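Local coordinates for putative aminomethyltransferase (Leptospirillum rubarum, PDB 3TTG), which is a putative aminomethyltransferase of the glycine cleavage T-protein family, probably folate-binding and perhaps closer to the YgfZ-type proteins, at residues Asp54-Leu59 with Cys93-Asp98; Lys73-Ser78 with Tyr170-Pro175; Ile87-Trp92 with Ala106-Glu111; Asn114-Tyr119 with Ala126-Met131; Tyr255-Gly258 with Gly262-Pro265. All blocks are in the same frame, centred on the assembly; numbering follows the deposited sequence. Where two conformers were deposited one is given.

Interaction 1 (Asp54-Leu59 with Cys93-Asp98); sequences DRKNFL and CGNFED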
# COMPACT_ATOMS: atom_id res chain seq x y z
N ASP A 54 28.33 4.66 0.78
CA ASP A 54 27.52 5.35 -0.26
C ASP A 54 26.08 4.87 -0.31
O ASP A 54 25.40 5.17 -1.27
CB ASP A 54 28.14 5.12 -1.65
CG ASP A 54 29.55 5.68 -1.81
OD1 ASP A 54 29.90 6.64 -1.09
OD2 ASP A 54 30.30 5.15 -2.65
N ARG A 55 25.56 4.24 0.76
CA ARG A 55 24.18 3.73 0.73
C ARG A 55 23.15 4.82 0.47
O ARG A 55 22.19 4.58 -0.24
CB ARG A 55 23.85 2.96 2.03
CG ARG A 55 23.79 3.80 3.28
CD ARG A 55 23.77 2.99 4.54
NE ARG A 55 23.69 3.82 5.75
CZ ARG A 55 24.69 4.51 6.31
NH1 ARG A 55 25.90 4.51 5.76
NH2 ARG A 55 24.48 5.21 7.40
N LYS A 56 23.35 6.01 1.03
CA LYS A 56 22.36 7.09 1.00
C LYS A 56 22.27 7.71 -0.39
O LYS A 56 21.21 7.84 -0.94
CB LYS A 56 22.72 8.16 2.07
CG LYS A 56 22.52 7.67 3.51
CD LYS A 56 21.25 8.25 4.20
CE LYS A 56 21.25 8.06 5.71
NZ LYS A 56 20.31 6.97 6.15
N ASN A 57 23.39 8.12 -0.92
CA ASN A 57 23.45 8.69 -2.26
C ASN A 57 22.97 7.68 -3.32
O ASN A 57 22.31 8.03 -4.31
CB ASN A 57 24.90 9.14 -2.53
CG ASN A 57 25.29 10.41 -1.79
OD1 ASN A 57 24.46 11.06 -1.12
ND2 ASN A 57 26.56 10.82 -1.87
N PHE A 58 23.38 6.43 -3.14
CA PHE A 58 23.00 5.34 -4.01
C PHE A 58 21.44 5.24 -4.07
O PHE A 58 20.86 5.35 -5.14
CB PHE A 58 23.65 4.04 -3.52
CG PHE A 58 23.08 2.77 -4.10
CD1 PHE A 58 23.08 2.56 -5.47
CD2 PHE A 58 22.42 1.87 -3.29
CE1 PHE A 58 22.43 1.45 -6.01
CE2 PHE A 58 21.82 0.72 -3.83
CZ PHE A 58 21.82 0.53 -5.19
N LEU A 59 20.79 5.10 -2.95
CA LEU A 59 19.34 4.98 -2.91
C LEU A 59 18.62 6.25 -3.27
O LEU A 59 17.60 6.19 -3.95
CB LEU A 59 18.87 4.45 -1.56
CG LEU A 59 19.25 2.98 -1.27
CD1 LEU A 59 18.73 2.56 0.10
CD2 LEU A 59 18.68 2.06 -2.31
N CYS A 93 10.46 2.44 3.66
CA CYS A 93 11.87 2.72 3.88
C CYS A 93 12.11 3.18 5.31
O CYS A 93 11.50 4.16 5.75
CB CYS A 93 12.38 3.76 2.88
SG CYS A 93 11.82 3.53 1.17
N GLY A 94 13.05 2.52 5.98
CA GLY A 94 13.46 2.85 7.34
C GLY A 94 14.96 2.93 7.49
O GLY A 94 15.68 2.42 6.66
N ASN A 95 15.44 3.53 8.56
CA ASN A 95 16.87 3.62 8.89
C ASN A 95 17.13 2.97 10.23
O ASN A 95 16.37 3.21 11.16
CB ASN A 95 17.33 5.08 8.98
CG ASN A 95 17.03 5.90 7.77
OD1 ASN A 95 17.87 6.08 6.89
ND2 ASN A 95 15.82 6.41 7.71
N PHE A 96 18.20 2.21 10.36
CA PHE A 96 18.57 1.64 11.64
C PHE A 96 20.03 1.45 11.64
O PHE A 96 20.54 0.86 10.69
CB PHE A 96 17.83 0.32 11.94
CG PHE A 96 17.85 0.04 13.43
CD1 PHE A 96 16.93 0.66 14.27
CD2 PHE A 96 18.85 -0.72 14.00
CE1 PHE A 96 17.01 0.49 15.65
CE2 PHE A 96 18.92 -0.90 15.38
CZ PHE A 96 18.00 -0.29 16.19
N GLU A 97 20.73 1.96 12.69
CA GLU A 97 22.18 1.92 12.77
C GLU A 97 22.74 2.54 11.46
O GLU A 97 22.22 3.58 11.01
CB GLU A 97 22.69 0.46 13.02
CG GLU A 97 22.51 -0.08 14.42
CD GLU A 97 23.27 -1.37 14.65
OE1 GLU A 97 22.75 -2.45 14.27
OE2 GLU A 97 24.42 -1.30 15.14
N ASP A 98 23.68 1.85 10.79
CA ASP A 98 24.30 2.26 9.54
C ASP A 98 23.67 1.47 8.37
O ASP A 98 24.39 1.04 7.48
CB ASP A 98 25.82 1.98 9.64
CG ASP A 98 26.49 2.78 10.75
OD1 ASP A 98 26.47 4.04 10.67
OD2 ASP A 98 27.03 2.15 11.70
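Arg55 and Lys56, in the first turn of helix 55-60, reach the hairpin end of strands 87-96 and 99-103. There they meet Asp98, in the turn, and Asn95, near the end of strand 87-96. The Arg55 side chain leaves its backbone with CG between N and the carbonyl carbon (chi1 67°) and then runs straight to NE. This lays the guanidinium under the backbone carbonyl of Asp98. Asp98 O sits above one face, offset toward the rim, and is 3.3 Å from Arg55 NE. The angle is too poor for a hydrogen bond. Arg55 NH1 instead bonds to Gly52 O. Residues 97-98 form the tight turn of the beta hairpin that links strands 87-96 and 99-103 of the antiparallel sheet, so Arg55 covers the hairpin tip. Its charge is near that of Asp98, with NH2 4.0 Å from OD1, but the carboxylate oxygen lies well out of the guanidinium plane and no N-H points at it. Lys56 bends along its chain and crosses Asn95 at about a right angle, bringing NZ to 2.7 Å from Asn95 OD1. The side chains of Arg55, Lys56 and Leu59 all touch Ile100 on strand 99-103.

Interaction 2 (Lys73-Ser78 with Tyr170-Pro175); sequences KSLSYS and YVLIHP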
# COMPACT_ATOMS: atom_id res chain seq x y z
N LYS A 73 14.12 7.26 13.46
CA LYS A 73 13.09 6.22 13.70
C LYS A 73 11.83 6.50 12.82
O LYS A 73 10.73 6.10 13.16
CB LYS A 73 12.72 6.18 15.19
CG LYS A 73 13.86 5.75 16.11
CD LYS A 73 13.48 5.92 17.59
CE LYS A 73 14.63 5.66 18.54
NZ LYS A 73 14.27 6.02 19.94
N SER A 74 12.02 7.12 11.66
CA SER A 74 10.93 7.43 10.78
C SER A 74 10.80 6.39 9.69
O SER A 74 11.77 5.71 9.28
CB SER A 74 11.11 8.82 10.16
OG SER A 74 9.84 9.43 9.94
N LEU A 75 9.58 6.31 9.16
CA LEU A 75 9.29 5.48 8.04
C LEU A 75 8.87 6.38 6.88
O LEU A 75 8.11 7.31 7.10
CB LEU A 75 8.16 4.53 8.38
CG LEU A 75 7.89 3.41 7.41
CD1 LEU A 75 8.89 2.35 7.55
CD2 LEU A 75 6.53 2.83 7.68
N SER A 76 9.27 6.06 5.67
CA SER A 76 8.80 6.81 4.50
C SER A 76 8.36 5.84 3.42
O SER A 76 8.69 4.65 3.48
CB SER A 76 9.90 7.73 4.00
OG SER A 76 10.84 6.88 3.41
N TYR A 77 7.42 6.29 2.59
CA TYR A 77 6.95 5.56 1.46
C TYR A 77 7.71 6.07 0.24
O TYR A 77 7.98 7.28 0.14
CB TYR A 77 5.49 5.82 1.27
CG TYR A 77 4.84 4.95 0.24
CD1 TYR A 77 4.72 3.59 0.44
CD2 TYR A 77 4.22 5.50 -0.86
CE1 TYR A 77 4.04 2.79 -0.45
CE2 TYR A 77 3.54 4.71 -1.77
CZ TYR A 77 3.47 3.35 -1.58
OH TYR A 77 2.76 2.60 -2.49
N SER A 78 8.05 5.20 -0.64
CA SER A 78 8.69 5.59 -1.91
C SER A 78 8.26 4.72 -3.04
O SER A 78 7.96 3.53 -2.85
CB SER A 78 10.21 5.47 -1.80
OG SER A 78 10.87 6.08 -2.91
N TYR A 170 11.32 -5.99 13.64
CA TYR A 170 11.02 -4.59 13.37
C TYR A 170 9.54 -4.31 13.37
O TYR A 170 8.73 -5.17 13.02
CB TYR A 170 11.58 -4.16 11.97
CG TYR A 170 13.05 -4.39 11.78
CD1 TYR A 170 13.98 -3.42 12.14
CD2 TYR A 170 13.54 -5.62 11.35
CE1 TYR A 170 15.35 -3.65 12.03
CE2 TYR A 170 14.91 -5.87 11.26
CZ TYR A 170 15.81 -4.89 11.62
OH TYR A 170 17.17 -5.10 11.55
N VAL A 171 9.18 -3.05 13.62
CA VAL A 171 7.79 -2.65 13.48
C VAL A 171 7.74 -1.45 12.57
O VAL A 171 8.45 -0.47 12.81
CB VAL A 171 7.05 -2.36 14.81
CG1 VAL A 171 5.57 -2.09 14.55
CG2 VAL A 171 7.19 -3.51 15.76
N LEU A 172 6.88 -1.51 11.58
CA LEU A 172 6.57 -0.42 10.67
C LEU A 172 5.19 0.09 11.02
O LEU A 172 4.21 -0.69 10.90
CB LEU A 172 6.55 -0.88 9.20
CG LEU A 172 7.86 -1.28 8.47
CD1 LEU A 172 8.60 -2.37 9.22
CD2 LEU A 172 7.56 -1.77 7.07
N ILE A 173 5.06 1.37 11.36
CA ILE A 173 3.74 1.97 11.54
C ILE A 173 3.59 2.90 10.38
O ILE A 173 4.35 3.85 10.27
CB ILE A 173 3.46 2.67 12.87
CG1 ILE A 173 3.87 1.85 14.09
CG2 ILE A 173 1.99 3.08 12.94
CD1 ILE A 173 3.27 0.62 14.24
N HIS A 174 2.65 2.62 9.52
CA HIS A 174 2.47 3.44 8.32
C HIS A 174 2.06 4.87 8.68
O HIS A 174 1.38 5.12 9.70
CB HIS A 174 1.36 2.86 7.41
CG HIS A 174 1.61 1.53 6.78
ND1 HIS A 174 0.92 1.14 5.65
CD2 HIS A 174 2.38 0.49 7.18
CE1 HIS A 174 1.29 -0.11 5.41
NE2 HIS A 174 2.18 -0.53 6.29
N PRO A 175 2.28 5.82 7.77
CA PRO A 175 1.60 7.13 7.93
C PRO A 175 0.10 6.93 7.89
O PRO A 175 -0.39 6.01 7.20
CB PRO A 175 2.08 7.94 6.72
CG PRO A 175 2.73 7.02 5.84
CD PRO A 175 3.03 5.74 6.51
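Leu75 carries this contact for 73-78, meeting Leu172, Ile173 and His174 with its two methyl groups. Its CG stands anti to the backbone N (chi1 -168°), which sends the branch across to 170-175. CD1 packs on Leu172 CG at 3.9 Å. CD2 lies 4.0 Å from Leu172 CB and 3.5 Å from the carbonyl oxygen Ile173 O. The same methyl is 4.2 Å from His174 CA. The two leucine side chains cross at about a right angle. Ser76, next along, points away and bonds through OG to Gln70 OE1. Tyr77 turns back toward 170-175 but stays short of contact; its OH bonds to Asp90 OD2. Strand 75-81 borders the five-stranded antiparallel sheet, and strand 170-173 belongs to the six-stranded mixed sheet, so Leu75 bridges two sheets of the folate-binding region. Trp92 touches Leu75, Leu172 and Pro175 and meets the His174 ring, while His174 NE2 bonds to Asp189. No hydrogen bond links the two segments. Between them the contact is buried van der Waals packing, with one leucine methyl resting on a backbone carbonyl, so it depends on shape and not on hydrogen-bond geometry.

Interaction 3 (Ile87-Trp92 with Ala106-Glu111); sequences ILFDAW and AGTREE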
# COMPACT_ATOMS: atom_id res chain seq x y z
N ILE A 87 5.63 3.37 -12.53
CA ILE A 87 5.90 2.67 -11.28
C ILE A 87 6.42 1.26 -11.54
O ILE A 87 5.72 0.45 -12.12
CB ILE A 87 4.63 2.60 -10.40
CG1 ILE A 87 4.09 4.05 -9.98
CG2 ILE A 87 4.85 1.66 -9.16
CD1 ILE A 87 2.66 3.95 -9.47
N LEU A 88 7.59 0.93 -10.99
CA LEU A 88 8.11 -0.43 -11.03
C LEU A 88 7.86 -1.08 -9.74
O LEU A 88 7.42 -2.21 -9.72
CB LEU A 88 9.62 -0.47 -11.32
CG LEU A 88 10.06 0.14 -12.65
CD1 LEU A 88 11.57 0.07 -12.78
CD2 LEU A 88 9.40 -0.61 -13.86
N PHE A 89 8.14 -0.39 -8.63
CA PHE A 89 7.89 -0.90 -7.27
C PHE A 89 7.51 0.22 -6.33
O PHE A 89 7.79 1.37 -6.59
CB PHE A 89 9.19 -1.58 -6.70
CG PHE A 89 9.82 -2.62 -7.59
CD1 PHE A 89 9.31 -3.92 -7.63
CD2 PHE A 89 10.86 -2.29 -8.44
CE1 PHE A 89 9.79 -4.84 -8.54
CE2 PHE A 89 11.40 -3.25 -9.33
CZ PHE A 89 10.82 -4.50 -9.42
N ASP A 90 6.92 -0.13 -5.19
CA ASP A 90 6.78 0.76 -4.07
C ASP A 90 7.62 0.10 -2.95
O ASP A 90 8.01 -1.03 -3.08
CB ASP A 90 5.33 1.06 -3.68
CG ASP A 90 4.55 -0.10 -3.07
OD1 ASP A 90 5.10 -1.19 -2.99
OD2 ASP A 90 3.46 0.12 -2.56
N ALA A 91 8.00 0.84 -1.95
CA ALA A 91 8.67 0.28 -0.76
C ALA A 91 8.42 1.15 0.47
O ALA A 91 8.38 2.37 0.35
CB ALA A 91 10.18 0.17 -1.01
N TRP A 92 8.43 0.54 1.63
CA TRP A 92 8.51 1.21 2.92
C TRP A 92 9.99 1.28 3.20
O TRP A 92 10.71 0.28 2.99
CB TRP A 92 7.73 0.49 4.02
CG TRP A 92 6.27 0.47 3.76
CD1 TRP A 92 5.53 -0.57 3.28
CD2 TRP A 92 5.40 1.62 3.74
NE1 TRP A 92 4.25 -0.15 3.00
CE2 TRP A 92 4.13 1.18 3.31
CE3 TRP A 92 5.54 2.95 4.17
CZ2 TRP A 92 3.02 2.03 3.25
CZ3 TRP A 92 4.46 3.81 4.05
CH2 TRP A 92 3.20 3.34 3.63
N ALA A 106 5.33 -7.86 -1.78
CA ALA A 106 5.36 -9.32 -1.71
C ALA A 106 5.65 -9.93 -3.06
O ALA A 106 5.11 -9.49 -4.06
CB ALA A 106 4.00 -9.85 -1.16
N GLY A 107 6.50 -10.94 -3.10
CA GLY A 107 6.82 -11.65 -4.31
C GLY A 107 7.83 -10.98 -5.23
O GLY A 107 8.09 -11.52 -6.28
N THR A 108 8.47 -9.87 -4.83
CA THR A 108 9.45 -9.15 -5.68
C THR A 108 10.90 -9.24 -5.18
O THR A 108 11.78 -8.50 -5.70
CB THR A 108 9.05 -7.67 -5.79
OG1 THR A 108 9.28 -6.97 -4.56
CG2 THR A 108 7.64 -7.48 -6.28
N ARG A 109 11.21 -10.14 -4.22
CA ARG A 109 12.52 -10.14 -3.58
C ARG A 109 13.69 -10.16 -4.59
O ARG A 109 14.62 -9.37 -4.42
CB ARG A 109 12.71 -11.21 -2.50
CG ARG A 109 12.86 -12.61 -2.95
CD ARG A 109 12.66 -13.62 -1.79
NE ARG A 109 13.83 -13.64 -0.90
CZ ARG A 109 14.09 -14.56 0.02
NH1 ARG A 109 13.26 -15.57 0.22
NH2 ARG A 109 15.20 -14.47 0.75
N GLU A 110 13.61 -11.01 -5.62
CA GLU A 110 14.65 -11.13 -6.65
C GLU A 110 14.60 -9.96 -7.63
O GLU A 110 15.63 -9.32 -7.88
CB GLU A 110 14.46 -12.46 -7.38
CG GLU A 110 15.35 -12.77 -8.56
CD GLU A 110 14.90 -14.07 -9.19
OE1 GLU A 110 14.65 -15.04 -8.44
OE2 GLU A 110 14.69 -14.08 -10.42
N GLU A 111 13.40 -9.66 -8.19
CA GLU A 111 13.26 -8.57 -9.16
C GLU A 111 13.63 -7.20 -8.53
O GLU A 111 14.23 -6.37 -9.21
CB GLU A 111 11.86 -8.53 -9.74
CG GLU A 111 11.44 -9.82 -10.42
CD GLU A 111 10.78 -10.93 -9.61
OE1 GLU A 111 10.91 -10.96 -8.36
OE2 GLU A 111 10.20 -11.83 -10.25
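Phe89 gives the largest share of this contact. Its ring lies against Thr108 and Glu111 at the start of helix 109-118, both on the same side of the ring plane. The ring meets both partners obliquely. At Thr108, Phe89 CE1 is 4.0 Å from CB and 4.1 Å from the methyl CG2. The two side chains slide past each other in opposite directions. Thr108 holds OG1 between its backbone N and carbonyl carbon (chi1 72°), and this hydroxyl bonds to Pro105 O. The carbon branch is thereby left to meet the ring. Thr108 occupies the N-cap position of the helix, but its side chain makes no capping bond. Phe89 itself follows a corner in the chain: Leu88 and Phe89 both face Phe80 on the neighbouring strand, a classic beta bulge. The contact therefore fastens the first turn of helix 109-118 to the bulged part of strand 87-96. Glu111 adds its backbone carbonyl, with O 3.9 Å from Phe89 CZ, and its CB at 4.2 Å from the same ring atom. Its chain bends at chi2 (88°), and the carboxylate leads away from the ring. Phe112, next on the helix, meets the Phe89 ring edge-to-face.

Interaction 4 (Asn114-Tyr119 with Ala126-Met131); sequences NHLKKY and AKITDM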
# COMPACT_ATOMS: atom_id res chain seq x y z
N ASN A 114 17.45 -7.10 -8.08
CA ASN A 114 18.03 -6.90 -9.41
C ASN A 114 17.90 -5.45 -9.88
O ASN A 114 18.78 -4.93 -10.56
CB ASN A 114 17.37 -7.85 -10.45
CG ASN A 114 17.77 -9.32 -10.29
OD1 ASN A 114 18.79 -9.65 -9.68
ND2 ASN A 114 16.99 -10.23 -10.85
N HIS A 115 16.80 -4.83 -9.59
CA HIS A 115 16.59 -3.39 -9.91
C HIS A 115 17.57 -2.51 -9.17
O HIS A 115 18.27 -1.73 -9.80
CB HIS A 115 15.18 -2.95 -9.60
CG HIS A 115 14.91 -1.50 -9.93
ND1 HIS A 115 14.73 -1.08 -11.22
CD2 HIS A 115 14.84 -0.42 -9.10
CE1 HIS A 115 14.57 0.24 -11.16
NE2 HIS A 115 14.64 0.68 -9.91
N LEU A 116 17.76 -2.74 -7.88
CA LEU A 116 18.80 -1.97 -7.17
C LEU A 116 20.21 -2.22 -7.75
O LEU A 116 20.99 -1.28 -7.89
CB LEU A 116 18.82 -2.37 -5.70
CG LEU A 116 17.55 -2.10 -4.85
CD1 LEU A 116 17.81 -2.44 -3.39
CD2 LEU A 116 17.14 -0.71 -4.91
N LYS A 117 20.55 -3.50 -8.09
CA LYS A 117 21.88 -3.84 -8.57
C LYS A 117 22.13 -3.26 -9.94
O LYS A 117 23.25 -2.92 -10.22
CB LYS A 117 22.12 -5.36 -8.58
CG LYS A 117 22.25 -5.89 -7.18
CD LYS A 117 22.49 -7.34 -7.16
CE LYS A 117 22.73 -7.80 -5.73
NZ LYS A 117 22.95 -9.28 -5.64
N LYS A 118 21.10 -3.05 -10.73
CA LYS A 118 21.20 -2.35 -12.02
C LYS A 118 21.88 -0.97 -11.87
O LYS A 118 22.57 -0.52 -12.79
CB LYS A 118 19.76 -2.15 -12.57
CG LYS A 118 19.65 -1.62 -13.96
CD LYS A 118 18.21 -1.49 -14.33
CE LYS A 118 18.06 -0.72 -15.61
NZ LYS A 118 16.66 -0.72 -16.09
N TYR A 119 21.64 -0.29 -10.72
CA TYR A 119 22.17 1.05 -10.44
C TYR A 119 23.34 1.04 -9.49
O TYR A 119 23.85 2.11 -9.14
CB TYR A 119 21.02 1.94 -9.90
CG TYR A 119 20.04 2.22 -11.01
CD1 TYR A 119 20.20 3.32 -11.84
CD2 TYR A 119 18.85 1.49 -11.12
CE1 TYR A 119 19.27 3.63 -12.82
CE2 TYR A 119 17.92 1.78 -12.11
CZ TYR A 119 18.18 2.79 -13.01
OH TYR A 119 17.29 3.08 -14.02
N ALA A 126 28.31 0.38 -1.52
CA ALA A 126 27.03 -0.05 -0.99
C ALA A 126 26.93 -1.55 -1.20
O ALA A 126 27.48 -2.06 -2.16
CB ALA A 126 25.86 0.68 -1.65
N LYS A 127 26.25 -2.25 -0.32
CA LYS A 127 26.06 -3.69 -0.38
C LYS A 127 24.59 -3.98 -0.05
O LYS A 127 24.05 -3.36 0.84
CB LYS A 127 27.03 -4.40 0.62
CG LYS A 127 26.66 -5.83 1.09
CD LYS A 127 26.85 -6.91 0.01
CE LYS A 127 26.80 -8.35 0.52
NZ LYS A 127 25.42 -8.92 0.67
N ILE A 128 23.98 -4.92 -0.76
CA ILE A 128 22.58 -5.28 -0.56
C ILE A 128 22.50 -6.66 0.07
O ILE A 128 23.20 -7.56 -0.38
CB ILE A 128 21.80 -5.22 -1.91
CG1 ILE A 128 21.84 -3.80 -2.50
CG2 ILE A 128 20.34 -5.69 -1.72
CD1 ILE A 128 21.81 -3.81 -3.97
N THR A 129 21.63 -6.84 1.06
CA THR A 129 21.41 -8.14 1.74
C THR A 129 19.94 -8.42 1.86
O THR A 129 19.19 -7.55 2.28
CB THR A 129 22.04 -8.16 3.14
OG1 THR A 129 23.42 -7.80 3.01
CG2 THR A 129 21.92 -9.56 3.81
N ASP A 130 19.53 -9.61 1.46
CA ASP A 130 18.16 -10.04 1.55
C ASP A 130 18.00 -10.86 2.87
O ASP A 130 18.53 -11.97 2.99
CB ASP A 130 17.84 -10.84 0.28
CG ASP A 130 16.41 -11.30 0.22
OD1 ASP A 130 15.69 -11.16 1.25
OD2 ASP A 130 16.02 -11.84 -0.82
N MSE A 131 17.29 -10.29 3.84
CA MSE A 131 17.08 -10.90 5.15
C MSE A 131 15.67 -11.48 5.30
O MSE A 131 15.23 -11.78 6.40
CB MSE A 131 17.28 -9.82 6.19
CG MSE A 131 18.64 -9.15 6.09
SE MSE A 131 19.90 -10.17 6.98
CE MSE A 131 19.52 -9.35 8.69
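Ile128 offers its carbonyl oxygen to Lys127 NZ, a 2.8 Å hydrogen bond, while its side chain turns to Leu116 and Lys117 on the helix. Lys127 NZ approaches O from above the carbonyl plane, 44° out of it. The same ammonium makes a second, weak bond of 3.3 Å to Thr129 OG1. Lys127 can reach both because its chain bends at chi2 (73°) and again at chi4, folding back along its own strand. Across the contact everything rests on one methyl. Ile128 CD1 lies 3.7 Å from Leu116 CB and 3.9 Å from Lys117 CG, so it touches two successive residues of the helix. Lys117 and Ile128 cross obliquely, with Lys117 extended past CG. Strand 127-130 is an outermost strand of the five-stranded antiparallel sheet, beside strand 48-51. Helix 109-118 lies against that sheet and is joined to strand 127-130 by a short loop. Leu116 also packs on Leu59, Ile62 and Phe80, and Ile128 on Ile48 and Leu120, so the two residues belong to the apolar layer between helices and sheet. Asp130, further along the strand, forms a salt bridge with Arg109 at the start of the helix. Lys117 NZ and Lys127 NZ, 6.8 Å apart, would if anything repel mildly. The attachment across the two segments is apolar, with the aliphatic part of Lys117 bordering the buried pair, while the polar bonds of Lys127 stay within its own strand.

Interaction 5 (Tyr255-Gly258 with Gly262-Pro265); sequences YNKG and GQEP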
# COMPACT_ATOMS: atom_id res chain seq x y z
N TYR A 255 9.27 16.46 -4.52
CA TYR A 255 9.44 17.42 -5.59
C TYR A 255 10.58 18.42 -5.27
O TYR A 255 10.77 19.34 -6.04
CB TYR A 255 8.13 18.19 -5.82
CG TYR A 255 7.08 17.32 -6.46
CD1 TYR A 255 7.16 16.99 -7.81
CD2 TYR A 255 6.04 16.77 -5.72
CE1 TYR A 255 6.26 16.10 -8.38
CE2 TYR A 255 5.11 15.91 -6.29
CZ TYR A 255 5.19 15.62 -7.64
OH TYR A 255 4.25 14.83 -8.28
N ASN A 256 11.26 18.32 -4.11
CA ASN A 256 12.37 19.21 -3.76
C ASN A 256 13.75 18.54 -3.79
O ASN A 256 14.75 19.24 -3.84
CB ASN A 256 12.12 19.80 -2.36
CG ASN A 256 10.97 20.75 -2.35
OD1 ASN A 256 10.96 21.71 -3.13
ND2 ASN A 256 9.97 20.50 -1.52
N LYS A 257 13.84 17.25 -3.93
CA LYS A 257 15.13 16.58 -3.89
C LYS A 257 15.95 16.70 -5.21
O LYS A 257 15.42 17.09 -6.22
CB LYS A 257 14.93 15.13 -3.55
CG LYS A 257 14.23 14.33 -4.62
CD LYS A 257 14.13 12.85 -4.33
CE LYS A 257 15.43 12.14 -4.48
NZ LYS A 257 15.29 10.68 -4.29
N GLY A 258 17.15 16.18 -5.19
CA GLY A 258 18.03 16.15 -6.35
C GLY A 258 17.72 14.99 -7.28
O GLY A 258 16.70 14.30 -7.13
N GLY A 262 13.50 8.96 -13.29
CA GLY A 262 12.12 9.36 -13.50
C GLY A 262 11.75 10.76 -13.02
O GLY A 262 10.61 11.21 -13.23
N GLN A 263 12.72 11.51 -12.46
CA GLN A 263 12.40 12.82 -11.87
C GLN A 263 11.83 13.83 -12.88
O GLN A 263 10.90 14.56 -12.53
CB GLN A 263 13.62 13.45 -11.19
CG GLN A 263 13.34 14.83 -10.59
CD GLN A 263 14.50 15.38 -9.83
OE1 GLN A 263 15.64 15.33 -10.29
NE2 GLN A 263 14.24 15.92 -8.65
N GLU A 264 12.45 13.98 -14.03
CA GLU A 264 12.00 15.00 -14.97
C GLU A 264 10.58 14.75 -15.44
O GLU A 264 9.82 15.70 -15.37
CB GLU A 264 12.98 15.24 -16.12
CG GLU A 264 12.60 16.44 -16.99
CD GLU A 264 11.54 16.21 -18.06
OE1 GLU A 264 11.39 15.06 -18.53
OE2 GLU A 264 10.89 17.20 -18.45
N PRO A 265 10.17 13.55 -15.86
CA PRO A 265 8.76 13.34 -16.28
C PRO A 265 7.77 13.47 -15.12
O PRO A 265 6.70 14.03 -15.31
CB PRO A 265 8.80 11.90 -16.85
CG PRO A 265 10.20 11.71 -17.25
CD PRO A 265 10.97 12.37 -16.18
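The Gln263 amide reaches the backbone carbonyls of Lys257 and Gly258. Lys257 O lies in the amide plane, only 4° out of it, and takes a hydrogen bond of 2.9 Å from Gln263 NE2. The bond is bent, with an N-H...O angle of 142°, and NE2 stands above the plane of the Lys257 carbonyl. Gly258 O is off the amide plane, 3.6 Å from Gln263 CD. It is 3.5 Å from Gln263 OE1, where two acceptors face each other without a bond. Gln263 has CG anti to its own N (chi1 179°) and an extended chain, which carries the amide from the first turn of helix 263-271 back to the loop before it. The sequence here matches the K-G-C-[FY]-x-G-Q-E signature of YgfZ-type proteins, which suggests that this protein belongs with them. Gly262 is at the N-cap position of the helix, with a positive phi. Lys257 is anchored separately: its buried NZ bonds to the carbonyl oxygens of Gln60, Ala63 and Gln65. The contact is thus a side-chain amide holding a main-chain carbonyl, consistent with fixing the shape of the signature loop between its lysine and its glutamine.

How the interactions relate
Interaction 2 is a buried apolar contact between two sheets, and interaction 4 a buried one between helix and edge strand. Interactions 1, 3 and 5 are partly buried; charged and polar groups mark 1 and 5, an aromatic ring 3. Interactions 1 and 3 share strand 87-96, which pairs with strand 75-81 of interaction 2: Cys93 N meets Ser76 O at 2.8 Å and Ala91 N meets Ser78 O at 2.8 Å. Interactions 3 and 4 share helix 109-118. Phe58 of interaction 1 packs on Leu116, Tyr119 and Ala126 of interaction 4. Interaction 5 touches none of the others; its nearest approach is to interaction 1, about 5 Å between nearest atoms.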